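Side-chain contacts in 4'-phospho-dehydrooxetanocin synthase (Bacillus megaterium, PDB 5UL3), which catalyses the oxidative ring contraction of dAMP to an oxetane aldehyde in oxetanocin A biosynthesis, using cobalamin, a [4Fe-4S] cluster and S-adenosylmethionine: residues E19-I24 and F73-D78; E37-S42 and T59-I64; N217-F222 and P574-G579; R554-T559 and N566-D571. All blocks are in the same frame, centred on the assembly; numbering follows the deposited sequence.

Interaction 1. Residues E19-I24 and F73-D78. With EDO (1,2-ethanediol), chain O.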
loop_
_atom_site.group_PDB
_atom_site.type_symbol
_atom_site.label_atom_id
_atom_site.label_comp_id
_atom_site.label_asym_id
_atom_site.label_seq_id
_atom_site.Cartn_x
_atom_site.Cartn_y
_atom_site.Cartn_z
ATOM N N GLU A 19 -3.896 5.658 -32.969
ATOM C CA GLU A 19 -5.157 5.155 -32.437
ATOM C C GLU A 19 -4.973 3.796 -31.780
ATOM O O GLU A 19 -5.601 3.507 -30.754
ATOM C CB GLU A 19 -6.211 5.078 -33.546
ATOM C CG GLU A 19 -7.602 4.678 -33.057
ATOM C CD GLU A 19 -8.265 5.741 -32.187
ATOM O OE1 GLU A 19 -9.231 5.405 -31.472
ATOM O OE2 GLU A 19 -7.831 6.909 -32.219
ATOM N N ILE A 20 -4.118 2.945 -32.351
ATOM C CA ILE A 20 -3.840 1.654 -31.735
ATOM C C ILE A 20 -3.168 1.857 -30.384
ATOM O O ILE A 20 -3.569 1.266 -29.369
ATOM C CB ILE A 20 -2.963 0.790 -32.649
ATOM C CG1 ILE A 20 -3.731 0.417 -33.927
ATOM C CG2 ILE A 20 -2.553 -0.471 -31.903
ATOM C CD1 ILE A 20 -2.852 -0.188 -35.012
ATOM N N PHE A 21 -2.140 2.710 -30.356
ATOM C CA PHE A 21 -1.347 2.884 -29.137
ATOM C C PHE A 21 -2.121 3.595 -28.033
ATOM O O PHE A 21 -1.725 3.519 -26.861
ATOM C CB PHE A 21 -0.066 3.664 -29.454
ATOM C CG PHE A 21 0.923 2.915 -30.330
ATOM C CD1 PHE A 21 0.773 1.562 -30.604
ATOM C CD2 PHE A 21 2.032 3.585 -30.852
ATOM C CE1 PHE A 21 1.702 0.883 -31.397
ATOM C CE2 PHE A 21 2.958 2.918 -31.644
ATOM C CZ PHE A 21 2.791 1.565 -31.917
ATOM N N SER A 22 -3.196 4.308 -28.374
ATOM C CA SER A 22 -4.018 4.951 -27.357
ATOM C C SER A 22 -4.732 3.942 -26.471
ATOM O O SER A 22 -5.217 4.318 -25.395
ATOM C CB SER A 22 -5.048 5.878 -28.006
ATOM O OG SER A 22 -6.125 5.108 -28.518
ATOM N N GLN A 23 -4.790 2.673 -26.877
ATOM C CA GLN A 23 -5.449 1.643 -26.077
ATOM C C GLN A 23 -4.423 1.035 -25.118
ATOM O O GLN A 23 -3.970 -0.102 -25.256
ATOM C CB GLN A 23 -6.097 0.604 -26.979
ATOM C CG GLN A 23 -7.106 1.236 -27.894
ATOM C CD GLN A 23 -7.479 0.337 -29.048
ATOM O OE1 GLN A 23 -7.877 -0.813 -28.857
ATOM N NE2 GLN A 23 -7.336 0.853 -30.259
ATOM N N ILE A 24 -4.078 1.836 -24.103
ATOM C CA ILE A 24 -2.943 1.511 -23.245
ATOM C C ILE A 24 -3.206 0.349 -22.301
ATOM O O ILE A 24 -2.276 -0.113 -21.635
ATOM C CB ILE A 24 -2.501 2.762 -22.457
ATOM C CG1 ILE A 24 -3.639 3.284 -21.572
ATOM C CG2 ILE A 24 -2.035 3.829 -23.410
ATOM C CD1 ILE A 24 -3.222 4.465 -20.667
ATOM N N PHE A 73 8.467 3.966 -36.325
ATOM C CA PHE A 73 7.301 4.838 -36.190
ATOM C C PHE A 73 7.126 5.241 -34.734
ATOM O O PHE A 73 7.055 4.370 -33.858
ATOM C CB PHE A 73 6.025 4.125 -36.647
ATOM C CG PHE A 73 6.021 3.743 -38.107
ATOM C CD1 PHE A 73 6.511 2.513 -38.519
ATOM C CD2 PHE A 73 5.497 4.607 -39.061
ATOM C CE1 PHE A 73 6.499 2.158 -39.873
ATOM C CE2 PHE A 73 5.486 4.261 -40.409
ATOM C CZ PHE A 73 5.984 3.039 -40.809
ATOM N N SER A 74 7.011 6.541 -34.481
ATOM C CA SER A 74 6.845 7.068 -33.124
ATOM C C SER A 74 5.749 8.122 -33.145
ATOM O O SER A 74 6.026 9.326 -33.144
ATOM C CB SER A 74 8.165 7.627 -32.589
ATOM O OG SER A 74 8.017 8.111 -31.269
ATOM N N PRO A 75 4.483 7.698 -33.142
ATOM C CA PRO A 75 3.386 8.651 -33.373
ATOM C C PRO A 75 3.173 9.636 -32.247
ATOM O O PRO A 75 2.570 10.691 -32.481
ATOM C CB PRO A 75 2.162 7.749 -33.552
ATOM C CG PRO A 75 2.520 6.457 -32.950
ATOM C CD PRO A 75 4.021 6.313 -33.023
ATOM N N ASN A 76 3.636 9.333 -31.035
ATOM C CA ASN A 76 3.363 10.151 -29.858
ATOM C C ASN A 76 4.552 10.962 -29.384
ATOM O O ASN A 76 4.400 11.764 -28.459
ATOM C CB ASN A 76 2.869 9.260 -28.703
ATOM C CG ASN A 76 1.621 8.498 -29.067
ATOM O OD1 ASN A 76 0.902 8.894 -29.980
ATOM N ND2 ASN A 76 1.352 7.397 -28.360
ATOM N N ARG A 77 5.730 10.784 -29.977
ATOM C CA ARG A 77 6.882 11.506 -29.477
ATOM C C ARG A 77 7.939 11.628 -30.567
ATOM O O ARG A 77 8.113 10.715 -31.376
ATOM C CB ARG A 77 7.482 10.822 -28.237
ATOM C CG ARG A 77 8.503 11.701 -27.522
ATOM C CD ARG A 77 8.897 11.182 -26.149
ATOM N NE ARG A 77 9.830 10.065 -26.234
ATOM C CZ ARG A 77 10.481 9.563 -25.185
ATOM N NH1 ARG A 77 11.316 8.547 -25.339
ATOM N NH2 ARG A 77 10.290 10.075 -23.979
ATOM N N ASP A 78 8.612 12.774 -30.574
ATOM C CA ASP A 78 9.777 13.009 -31.422
ATOM C C ASP A 78 10.725 11.826 -31.342
ATOM O O ASP A 78 11.203 11.472 -30.260
ATOM C CB ASP A 78 10.479 14.299 -30.973
ATOM C CG ASP A 78 11.648 14.708 -31.891
ATOM O OD1 ASP A 78 11.921 14.022 -32.895
ATOM O OD2 ASP A 78 12.300 15.727 -31.582
HETATM C C1 EDO O . 2.424 12.249 -35.282
HETATM O O1 EDO O . 1.809 10.954 -35.226
HETATM C C2 EDO O . 1.550 13.186 -34.456
HETATM O O2 EDO O . 2.147 14.485 -34.372
#
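F21, late in helix 7-21, meets the ring of P75 in the loop after strand 69-73. The two side chains cross at about a right angle. P75 brings CG and CD obliquely to F21 CD2 and CE2. The closest pair is F21 CD2 and P75 CG at 3.6 Å. F21 CE2 lies 3.8 Å from P75 CD, so two ring carbons of each residue take part. F21 CG is anti to its carbonyl carbon (chi1 -68°), and this sends the ring out from the helix toward the loop. N76 adds a looser touch, with its ND2 4.1 Å from F21 CB. This is structural packing within the N-terminal part of the protein, away from the cofactors.

P75 and N76 occupy the middle of a type I turn from S74 to R77. S74 OG bonds R77 O at 2.6 Å across this turn. Beyond the two segments, K18 NZ of helix 7-21 bonds both P75 O and N76 OD1, and N76 ND2 bonds T56 O. A bound 1,2-ethanediol, probably from the crystallisation liquor, also donates to P75 O, from its O1 at 2.9 Å.

Polar bonds also hold the backbone at E19. E19 O accepts from S22 OG at 2.8 Å and from Q23 NE2 at 3.2 Å, and the two donors reach it from opposite faces of its plane.

No hydrogen bond joins the two segments directly. The F21-P75 contact is therefore dispersive and hydrophobic, and K18 adds directional bonds from helix 7-21 to the loop.

Interaction 2. Residues E37-S42 and T59-I64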
loop_
_atom_site.group_PDB
_atom_site.type_symbol
_atom_site.label_atom_id
_atom_site.label_comp_id
_atom_site.label_asym_id
_atom_site.label_seq_id
_atom_site.Cartn_x
_atom_site.Cartn_y
_atom_site.Cartn_z
ATOM N N GLU A 37 -1.799 -6.424 -38.548
ATOM C CA GLU A 37 -2.977 -6.334 -39.403
ATOM C C GLU A 37 -3.042 -5.000 -40.134
ATOM O O GLU A 37 -3.595 -4.923 -41.237
ATOM C CB GLU A 37 -4.231 -6.572 -38.562
ATOM C CG GLU A 37 -4.239 -7.957 -37.916
ATOM C CD GLU A 37 -5.415 -8.200 -36.978
ATOM O OE1 GLU A 37 -5.948 -7.223 -36.401
ATOM O OE2 GLU A 37 -5.797 -9.381 -36.815
ATOM N N LEU A 38 -2.470 -3.947 -39.550
ATOM C CA LEU A 38 -2.459 -2.642 -40.199
ATOM C C LEU A 38 -1.431 -2.581 -41.325
ATOM O O LEU A 38 -1.652 -1.907 -42.338
ATOM C CB LEU A 38 -2.178 -1.552 -39.165
ATOM C CG LEU A 38 -1.713 -0.199 -39.703
ATOM C CD1 LEU A 38 -2.822 0.499 -40.476
ATOM C CD2 LEU A 38 -1.164 0.713 -38.593
ATOM N N PHE A 39 -0.302 -3.270 -41.168
ATOM C CA PHE A 39 0.742 -3.215 -42.182
ATOM C C PHE A 39 0.590 -4.294 -43.243
ATOM O O PHE A 39 1.091 -4.123 -44.363
ATOM C CB PHE A 39 2.123 -3.284 -41.516
ATOM C CG PHE A 39 2.613 -1.944 -41.039
ATOM C CD1 PHE A 39 2.195 -1.429 -39.823
ATOM C CD2 PHE A 39 3.464 -1.181 -41.823
ATOM C CE1 PHE A 39 2.625 -0.182 -39.403
ATOM C CE2 PHE A 39 3.896 0.057 -41.405
ATOM C CZ PHE A 39 3.478 0.558 -40.187
ATOM N N LYS A 40 -0.115 -5.378 -42.932
ATOM C CA LYS A 40 -0.505 -6.361 -43.932
ATOM C C LYS A 40 -1.730 -5.933 -44.736
ATOM O O LYS A 40 -2.180 -6.696 -45.597
ATOM C CB LYS A 40 -0.770 -7.710 -43.258
ATOM C CG LYS A 40 0.462 -8.333 -42.626
ATOM C CD LYS A 40 0.159 -9.710 -42.062
ATOM C CE LYS A 40 1.428 -10.384 -41.561
ATOM N NZ LYS A 40 1.162 -11.759 -41.048
ATOM N N ARG A 41 -2.278 -4.739 -44.484
ATOM C CA ARG A 41 -3.449 -4.262 -45.212
ATOM C C ARG A 41 -3.112 -3.746 -46.606
ATOM O O ARG A 41 -4.030 -3.419 -47.367
ATOM C CB ARG A 41 -4.160 -3.159 -44.424
ATOM C CG ARG A 41 -5.671 -3.328 -44.397
ATOM C CD ARG A 41 -6.419 -2.035 -44.084
ATOM N NE ARG A 41 -6.029 -1.415 -42.817
ATOM C CZ ARG A 41 -6.348 -1.885 -41.612
ATOM N NH1 ARG A 41 -7.049 -3.008 -41.490
ATOM N NH2 ARG A 41 -5.952 -1.233 -40.524
ATOM N N SER A 42 -1.829 -3.654 -46.950
ATOM C CA SER A 42 -1.387 -3.320 -48.296
ATOM C C SER A 42 -0.404 -4.381 -48.759
ATOM O O SER A 42 0.540 -4.714 -48.034
ATOM C CB SER A 42 -0.723 -1.936 -48.352
ATOM O OG SER A 42 -1.660 -0.896 -48.147
ATOM N N THR A 59 5.278 5.092 -27.161
ATOM C CA THR A 59 5.209 3.782 -27.778
ATOM C C THR A 59 5.708 3.857 -29.221
ATOM O O THR A 59 5.404 4.801 -29.955
ATOM C CB THR A 59 3.770 3.257 -27.738
ATOM O OG1 THR A 59 3.260 3.390 -26.396
ATOM C CG2 THR A 59 3.743 1.787 -28.118
ATOM N N THR A 60 6.495 2.863 -29.600
ATOM C CA THR A 60 7.278 2.876 -30.832
ATOM C C THR A 60 7.116 1.544 -31.542
ATOM O O THR A 60 7.183 0.494 -30.906
ATOM C CB THR A 60 8.780 3.101 -30.540
ATOM O OG1 THR A 60 8.946 4.293 -29.782
ATOM C CG2 THR A 60 9.566 3.234 -31.852
ATOM N N LEU A 61 6.931 1.584 -32.866
ATOM C CA LEU A 61 6.896 0.387 -33.693
ATOM C C LEU A 61 8.129 0.339 -34.592
ATOM O O LEU A 61 8.457 1.332 -35.250
ATOM C CB LEU A 61 5.625 0.363 -34.550
ATOM C CG LEU A 61 5.537 -0.747 -35.587
ATOM C CD1 LEU A 61 5.476 -2.112 -34.925
ATOM C CD2 LEU A 61 4.322 -0.522 -36.481
ATOM N N TYR A 62 8.817 -0.797 -34.588
ATOM C CA TYR A 62 9.879 -1.088 -35.543
ATOM C C TYR A 62 9.346 -2.097 -36.548
ATOM O O TYR A 62 8.831 -3.150 -36.163
ATOM C CB TYR A 62 11.125 -1.646 -34.849
ATOM C CG TYR A 62 11.632 -0.745 -33.758
ATOM C CD1 TYR A 62 11.098 -0.804 -32.470
ATOM C CD2 TYR A 62 12.643 0.172 -34.012
ATOM C CE1 TYR A 62 11.571 0.053 -31.465
ATOM C CE2 TYR A 62 13.115 1.013 -33.022
ATOM C CZ TYR A 62 12.581 0.949 -31.757
ATOM O OH TYR A 62 13.065 1.806 -30.797
ATOM N N VAL A 63 9.454 -1.770 -37.826
ATOM C CA VAL A 63 9.134 -2.703 -38.898
ATOM C C VAL A 63 10.458 -3.087 -39.539
ATOM O O VAL A 63 11.117 -2.247 -40.158
ATOM C CB VAL A 63 8.169 -2.097 -39.925
ATOM C CG1 VAL A 63 7.690 -3.185 -40.895
ATOM C CG2 VAL A 63 6.991 -1.448 -39.216
ATOM N N ILE A 64 10.876 -4.334 -39.345
ATOM C CA ILE A 64 12.148 -4.816 -39.869
ATOM C C ILE A 64 11.865 -5.452 -41.228
ATOM O O ILE A 64 11.354 -6.570 -41.302
ATOM C CB ILE A 64 12.815 -5.804 -38.914
ATOM C CG1 ILE A 64 13.095 -5.133 -37.560
ATOM C CG2 ILE A 64 14.098 -6.330 -39.530
ATOM C CD1 ILE A 64 13.738 -6.058 -36.552
#
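F39 in the last turn of helix 28-39 points its ring at L61 and V63 of strand 60-64. The tight part of the contact is at L61. Its CD2 lies 3.4 Å from F39 CE1 and 4.0 Å from F39 CZ, approaching the ring obliquely. The two side chains come from opposite directions. With L61 CG anti to the backbone N (chi1 173°) and chi2 at 65°, CD2 is the methyl turned to the ring.

V63 packs less closely. Its CG2 sits over one face of the F39 ring, 4.2 Å from the centroid and 18° off the ring normal. This is a CH-pi contact, shifted from the ring centre toward the rim. Y13 of helix 7-21 stacks on the F39 ring, and the ring of F73 also meets it, so the phenyl group is buried.

The solvent side, at E37 and in the turn after the helix, is different. E37, K40 and R41 are exposed and do not touch the strand segment. There R41 NE bonds Y12 OH.

The contact has no hydrogen bond across it. L61 and V63 alternate with Y62 along the strand, so both face the helix from one side of the four-stranded antiparallel sheet. Helix and sheet are joined here by hydrophobic burial and CH-pi attraction.

Interaction 3. Residues N217-F222 and P574-G579. With EDO (1,2-ethanediol), chain B.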
loop_
_atom_site.group_PDB
_atom_site.type_symbol
_atom_site.label_atom_id
_atom_site.label_comp_id
_atom_site.label_asym_id
_atom_site.label_seq_id
_atom_site.Cartn_x
_atom_site.Cartn_y
_atom_site.Cartn_z
ATOM N N ASN A 217 11.136 -7.114 -3.436
ATOM C CA ASN A 217 10.238 -6.691 -2.366
ATOM C C ASN A 217 10.802 -7.073 -0.995
ATOM O O ASN A 217 11.903 -7.629 -0.880
ATOM C CB ASN A 217 8.816 -7.234 -2.545
ATOM C CG ASN A 217 7.743 -6.231 -2.117
ATOM O OD1 ASN A 217 7.989 -5.355 -1.276
ATOM N ND2 ASN A 217 6.551 -6.356 -2.698
ATOM N N VAL A 218 10.054 -6.744 0.055
ATOM C CA VAL A 218 10.660 -6.565 1.376
ATOM C C VAL A 218 11.057 -7.890 2.043
ATOM O O VAL A 218 12.020 -7.926 2.820
ATOM C CB VAL A 218 9.701 -5.758 2.269
ATOM C CG1 VAL A 218 8.429 -6.540 2.529
ATOM C CG2 VAL A 218 10.408 -5.339 3.567
ATOM N N ILE A 219 10.370 -8.989 1.742
ATOM C CA ILE A 219 10.604 -10.239 2.475
ATOM C C ILE A 219 11.989 -10.813 2.163
ATOM O O ILE A 219 12.751 -11.071 3.108
ATOM C CB ILE A 219 9.464 -11.246 2.222
ATOM C CG1 ILE A 219 8.214 -10.841 3.011
ATOM C CG2 ILE A 219 9.869 -12.661 2.594
ATOM C CD1 ILE A 219 8.489 -10.574 4.478
ATOM N N PRO A 220 12.398 -11.006 0.895
ATOM C CA PRO A 220 13.786 -11.459 0.659
ATOM C C PRO A 220 14.832 -10.401 0.956
ATOM O O PRO A 220 15.967 -10.747 1.319
ATOM C CB PRO A 220 13.793 -11.846 -0.831
ATOM C CG PRO A 220 12.676 -11.080 -1.425
ATOM C CD PRO A 220 11.617 -10.979 -0.358
ATOM N N SER A 221 14.501 -9.117 0.789
ATOM C CA SER A 221 15.435 -8.054 1.152
ATOM C C SER A 221 15.821 -8.138 2.622
ATOM O O SER A 221 16.991 -7.956 2.986
ATOM C CB SER A 221 14.813 -6.689 0.860
ATOM O OG SER A 221 15.722 -5.639 1.171
ATOM N N PHE A 222 14.847 -8.389 3.485
ATOM C CA PHE A 222 15.123 -8.398 4.919
ATOM C C PHE A 222 15.752 -9.708 5.380
ATOM O O PHE A 222 16.554 -9.709 6.325
ATOM C CB PHE A 222 13.836 -8.113 5.702
ATOM C CG PHE A 222 13.515 -6.638 5.838
ATOM C CD1 PHE A 222 14.163 -5.695 5.055
ATOM C CD2 PHE A 222 12.560 -6.202 6.744
ATOM C CE1 PHE A 222 13.863 -4.342 5.171
ATOM C CE2 PHE A 222 12.258 -4.852 6.863
ATOM C CZ PHE A 222 12.906 -3.928 6.080
ATOM N N PRO A 574 14.236 -13.601 14.145
ATOM C CA PRO A 574 12.998 -13.091 13.553
ATOM C C PRO A 574 12.321 -14.152 12.697
ATOM O O PRO A 574 12.905 -15.178 12.345
ATOM C CB PRO A 574 13.480 -11.917 12.698
ATOM C CG PRO A 574 14.837 -12.339 12.255
ATOM C CD PRO A 574 15.428 -13.133 13.416
ATOM N N ASP A 575 11.057 -13.888 12.376
ATOM C CA ASP A 575 10.329 -14.696 11.407
ATOM C C ASP A 575 10.649 -14.185 10.005
ATOM O O ASP A 575 10.467 -12.999 9.711
ATOM C CB ASP A 575 8.826 -14.640 11.672
ATOM C CG ASP A 575 8.024 -15.477 10.690
ATOM O OD1 ASP A 575 8.618 -16.327 9.996
ATOM O OD2 ASP A 575 6.794 -15.288 10.615
ATOM N N MET A 576 11.131 -15.085 9.146
ATOM C CA MET A 576 11.468 -14.719 7.774
ATOM C C MET A 576 10.214 -14.438 6.949
ATOM O O MET A 576 10.178 -13.491 6.151
ATOM C CB MET A 576 12.292 -15.852 7.166
ATOM C CG MET A 576 12.882 -15.600 5.818
ATOM S SD MET A 576 12.304 -16.790 4.619
ATOM C CE MET A 576 10.894 -15.877 4.036
ATOM N N ASN A 577 9.169 -15.245 7.141
ATOM C CA ASN A 577 7.940 -15.117 6.364
ATOM C C ASN A 577 7.179 -13.835 6.697
ATOM O O ASN A 577 6.513 -13.267 5.823
ATOM C CB ASN A 577 7.071 -16.362 6.603
ATOM C CG ASN A 577 5.709 -16.263 5.960
ATOM O OD1 ASN A 577 5.591 -16.097 4.744
ATOM N ND2 ASN A 577 4.662 -16.388 6.772
ATOM N N MET A 578 7.263 -13.358 7.940
ATOM C CA MET A 578 6.549 -12.154 8.343
ATOM C C MET A 578 7.473 -10.978 8.627
ATOM O O MET A 578 6.988 -9.905 9.016
ATOM C CB MET A 578 5.672 -12.443 9.568
ATOM C CG MET A 578 4.503 -13.386 9.278
ATOM S SD MET A 578 3.476 -12.862 7.874
ATOM C CE MET A 578 2.880 -11.260 8.416
ATOM N N GLY A 579 8.780 -11.141 8.434
ATOM C CA GLY A 579 9.717 -10.043 8.612
ATOM C C GLY A 579 9.671 -9.394 9.977
ATOM O O GLY A 579 9.904 -8.180 10.089
HETATM C C1 EDO B . 17.825 -3.453 2.344
HETATM O O1 EDO B . 16.923 -4.128 3.245
HETATM C C2 EDO B . 19.160 -4.196 2.273
HETATM O O2 EDO B . 18.976 -5.582 1.953
HETATM O O HOH W 1 11.983 -11.173 5.650
#
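The backbone O atoms of I219 and M576 share one water. It donates to I219 O at 2.7 Å and to M576 O at 3.0 Å, and so bridges the two segments, which have no direct hydrogen bond.

Most of the direct packing is made by the side chain of I219. Its CG2 touches M576 CE at 3.7 Å, and the two side chains cross at about a right angle. The M576 chain bends at chi2 (-121°) and chi3 (91°), which brings the methyl to I219. The other branch of I219 lies against the loop backbone, with CD1 3.6 Å from N577 O. CD1 also reaches G579 N at 4.0 Å, where no side chain stands in the way.

D575 OD1 accepts from N577 N at 3.1 Å in an Asx turn, which shapes the loop at the contact itself. N577 OD1 bonds K190 N, at the start of helix 190-205. On the far side of the short helix, S221 OG bonds D238 O and O1 of a bound 1,2-ethanediol, probably from the crystallisation liquor.

N217, just before helix 218-222, touches cobalamin, and its ND2 bonds S184 OG. The contact thus lies just after the C-terminal end of strand 212-216 of the cobalamin-binding Rossmann fold, where a late loop of the chain packs beside the cobalamin pocket.

Interaction 4. Residues R554-T559 and N566-D571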
loop_
_atom_site.group_PDB
_atom_site.type_symbol
_atom_site.label_atom_id
_atom_site.label_comp_id
_atom_site.label_asym_id
_atom_site.label_seq_id
_atom_site.Cartn_x
_atom_site.Cartn_y
_atom_site.Cartn_z
ATOM N N ARG A 554 15.780 -2.658 18.325
ATOM C CA ARG A 554 17.043 -2.426 19.022
ATOM C C ARG A 554 16.822 -1.868 20.425
ATOM O O ARG A 554 17.604 -2.173 21.335
ATOM C CB ARG A 554 17.933 -1.506 18.192
ATOM C CG ARG A 554 18.231 -2.090 16.815
ATOM C CD ARG A 554 19.334 -1.347 16.080
ATOM N NE ARG A 554 18.949 0.008 15.697
ATOM C CZ ARG A 554 18.286 0.318 14.585
ATOM N NH1 ARG A 554 17.906 -0.633 13.733
ATOM N NH2 ARG A 554 18.000 1.587 14.323
ATOM N N MET A 555 15.767 -1.070 20.626
ATOM C CA MET A 555 15.401 -0.646 21.977
ATOM C C MET A 555 15.050 -1.842 22.844
ATOM O O MET A 555 15.405 -1.891 24.030
ATOM C CB MET A 555 14.225 0.332 21.929
ATOM C CG MET A 555 14.540 1.650 21.255
ATOM S SD MET A 555 13.068 2.529 20.653
ATOM C CE MET A 555 12.076 2.687 22.133
ATOM N N VAL A 556 14.344 -2.816 22.274
ATOM C CA VAL A 556 13.994 -4.019 23.017
ATOM C C VAL A 556 15.248 -4.823 23.330
ATOM O O VAL A 556 15.446 -5.283 24.461
ATOM C CB VAL A 556 12.972 -4.854 22.232
ATOM C CG1 VAL A 556 12.877 -6.272 22.801
ATOM C CG2 VAL A 556 11.628 -4.166 22.263
ATOM N N GLN A 557 16.117 -4.999 22.331
ATOM C CA GLN A 557 17.370 -5.709 22.560
ATOM C C GLN A 557 18.214 -5.013 23.628
ATOM O O GLN A 557 18.881 -5.674 24.432
ATOM C CB GLN A 557 18.132 -5.843 21.240
ATOM C CG GLN A 557 17.560 -6.923 20.324
ATOM C CD GLN A 557 17.947 -6.746 18.863
ATOM O OE1 GLN A 557 18.472 -5.705 18.469
ATOM N NE2 GLN A 557 17.680 -7.767 18.051
ATOM N N LEU A 558 18.174 -3.676 23.671
ATOM C CA LEU A 558 18.926 -2.943 24.682
ATOM C C LEU A 558 18.305 -3.096 26.065
ATOM O O LEU A 558 19.027 -3.123 27.069
ATOM C CB LEU A 558 19.023 -1.469 24.287
ATOM C CG LEU A 558 19.959 -0.536 25.056
ATOM C CD1 LEU A 558 20.629 0.415 24.080
ATOM C CD2 LEU A 558 19.202 0.245 26.129
ATOM N N THR A 559 16.976 -3.193 26.140
ATOM C CA THR A 559 16.318 -3.457 27.414
ATOM C C THR A 559 16.577 -4.882 27.895
ATOM O O THR A 559 16.671 -5.117 29.106
ATOM C CB THR A 559 14.814 -3.191 27.289
ATOM O OG1 THR A 559 14.607 -1.856 26.813
ATOM C CG2 THR A 559 14.113 -3.342 28.631
ATOM N N ASN A 566 14.800 -11.949 29.018
ATOM C CA ASN A 566 14.585 -12.348 27.634
ATOM C C ASN A 566 13.182 -11.929 27.201
ATOM O O ASN A 566 12.184 -12.386 27.771
ATOM C CB ASN A 566 14.791 -13.852 27.464
ATOM C CG ASN A 566 16.185 -14.195 26.959
ATOM O OD1 ASN A 566 17.072 -13.338 26.915
ATOM N ND2 ASN A 566 16.382 -15.451 26.570
ATOM N N LEU A 567 13.109 -11.049 26.203
ATOM C CA LEU A 567 11.841 -10.569 25.675
ATOM C C LEU A 567 11.549 -11.062 24.268
ATOM O O LEU A 567 10.387 -11.300 23.942
ATOM C CB LEU A 567 11.808 -9.035 25.680
ATOM C CG LEU A 567 11.907 -8.343 27.042
ATOM C CD1 LEU A 567 12.039 -6.836 26.885
ATOM C CD2 LEU A 567 10.714 -8.683 27.919
ATOM N N ILE A 568 12.569 -11.225 23.433
ATOM C CA ILE A 568 12.383 -11.685 22.060
ATOM C C ILE A 568 12.443 -13.206 22.047
ATOM O O ILE A 568 13.488 -13.798 22.334
ATOM C CB ILE A 568 13.435 -11.079 21.118
ATOM C CG1 ILE A 568 13.378 -9.550 21.171
ATOM C CG2 ILE A 568 13.214 -11.575 19.689
ATOM C CD1 ILE A 568 14.405 -8.857 20.298
ATOM N N MET A 569 11.324 -13.837 21.697
ATOM C CA MET A 569 11.218 -15.289 21.666
ATOM C C MET A 569 11.919 -15.841 20.419
ATOM O O MET A 569 12.656 -15.134 19.724
ATOM C CB MET A 569 9.750 -15.697 21.739
ATOM C CG MET A 569 8.995 -15.042 22.892
ATOM S SD MET A 569 9.863 -15.189 24.474
ATOM C CE MET A 569 9.858 -16.969 24.699
ATOM N N ASN A 570 11.696 -17.128 20.130
ATOM C CA ASN A 570 12.360 -17.817 19.020
ATOM C C ASN A 570 13.878 -17.656 19.117
ATOM O O ASN A 570 14.585 -17.547 18.113
ATOM C CB ASN A 570 11.824 -17.324 17.669
ATOM C CG ASN A 570 12.239 -18.213 16.498
ATOM O OD1 ASN A 570 12.739 -19.325 16.687
ATOM N ND2 ASN A 570 12.029 -17.719 15.275
ATOM N N ASP A 571 14.377 -17.636 20.356
ATOM C CA ASP A 571 15.802 -17.473 20.644
ATOM C C ASP A 571 16.366 -16.235 19.954
ATOM O O ASP A 571 17.460 -16.254 19.385
ATOM C CB ASP A 571 16.588 -18.729 20.262
ATOM C CG ASP A 571 16.389 -19.866 21.256
ATOM O OD1 ASP A 571 16.588 -19.643 22.470
ATOM O OD2 ASP A 571 16.023 -20.980 20.822
#
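This is a buried apolar contact between helix 551-563 and the loop that follows it, where the chain folds back on its own helix. I568 is the centre. Its CG1 lies 3.7 Å from V556 CG1, and its CD1 reaches Q557 CG at 3.7 Å. I568 meets both partners at a slant. I568 CG1 is anti to its carbonyl carbon (chi1 -58°), and the extended chain passes V556 CG1 and ends with CD1 against Q557 CG. Q557 takes part through the aliphatic portion of its side chain, while NE2 stays at 4.1 Å from I568 CD1.

L567 covers the next part of the helix. Its CB lies 4.1 Å from V556 CG1, and its CD1 is a loose 4.4 Å from T559 CG2. T559 OG1 turns instead to M555 O, at 2.9 Å, and M555 O also accepts from T559 N on the opposite face of its plane.

The polar fastening comes from E560, one helix residue further on. Its OE2 accepts from both L567 N and I568 N, which ties the loop backbone to the helix. L567 pairs with S584, and M569 with A582, by backbone hydrogen bonds. Y581 of strand 580-581 packs on Q557 and I568, and L479 packs on V556 and T559.

Interactions 1 and 2 belong to one small unit near the N-terminus, with centres about 12 Å apart. Helices 7-21 and 28-39 pack there on the four-stranded antiparallel sheet. Along the chain, the segments of interaction 2 lie between those of interaction 1. They touch through F73, which bonds L61 and packs on F39, and through F21, which packs on T59. Interactions 3 and 4 have centres about 18 Å apart and share the loop between helix 551-563 and strand 580-581. The centres of interactions 1 and 3 are about 41 Å apart, those of 2 and 4 about 63 Å. Two contacts build the N-terminal helix-and-sheet unit. The other two shape one late loop, which packs on the cobalamin-binding domain.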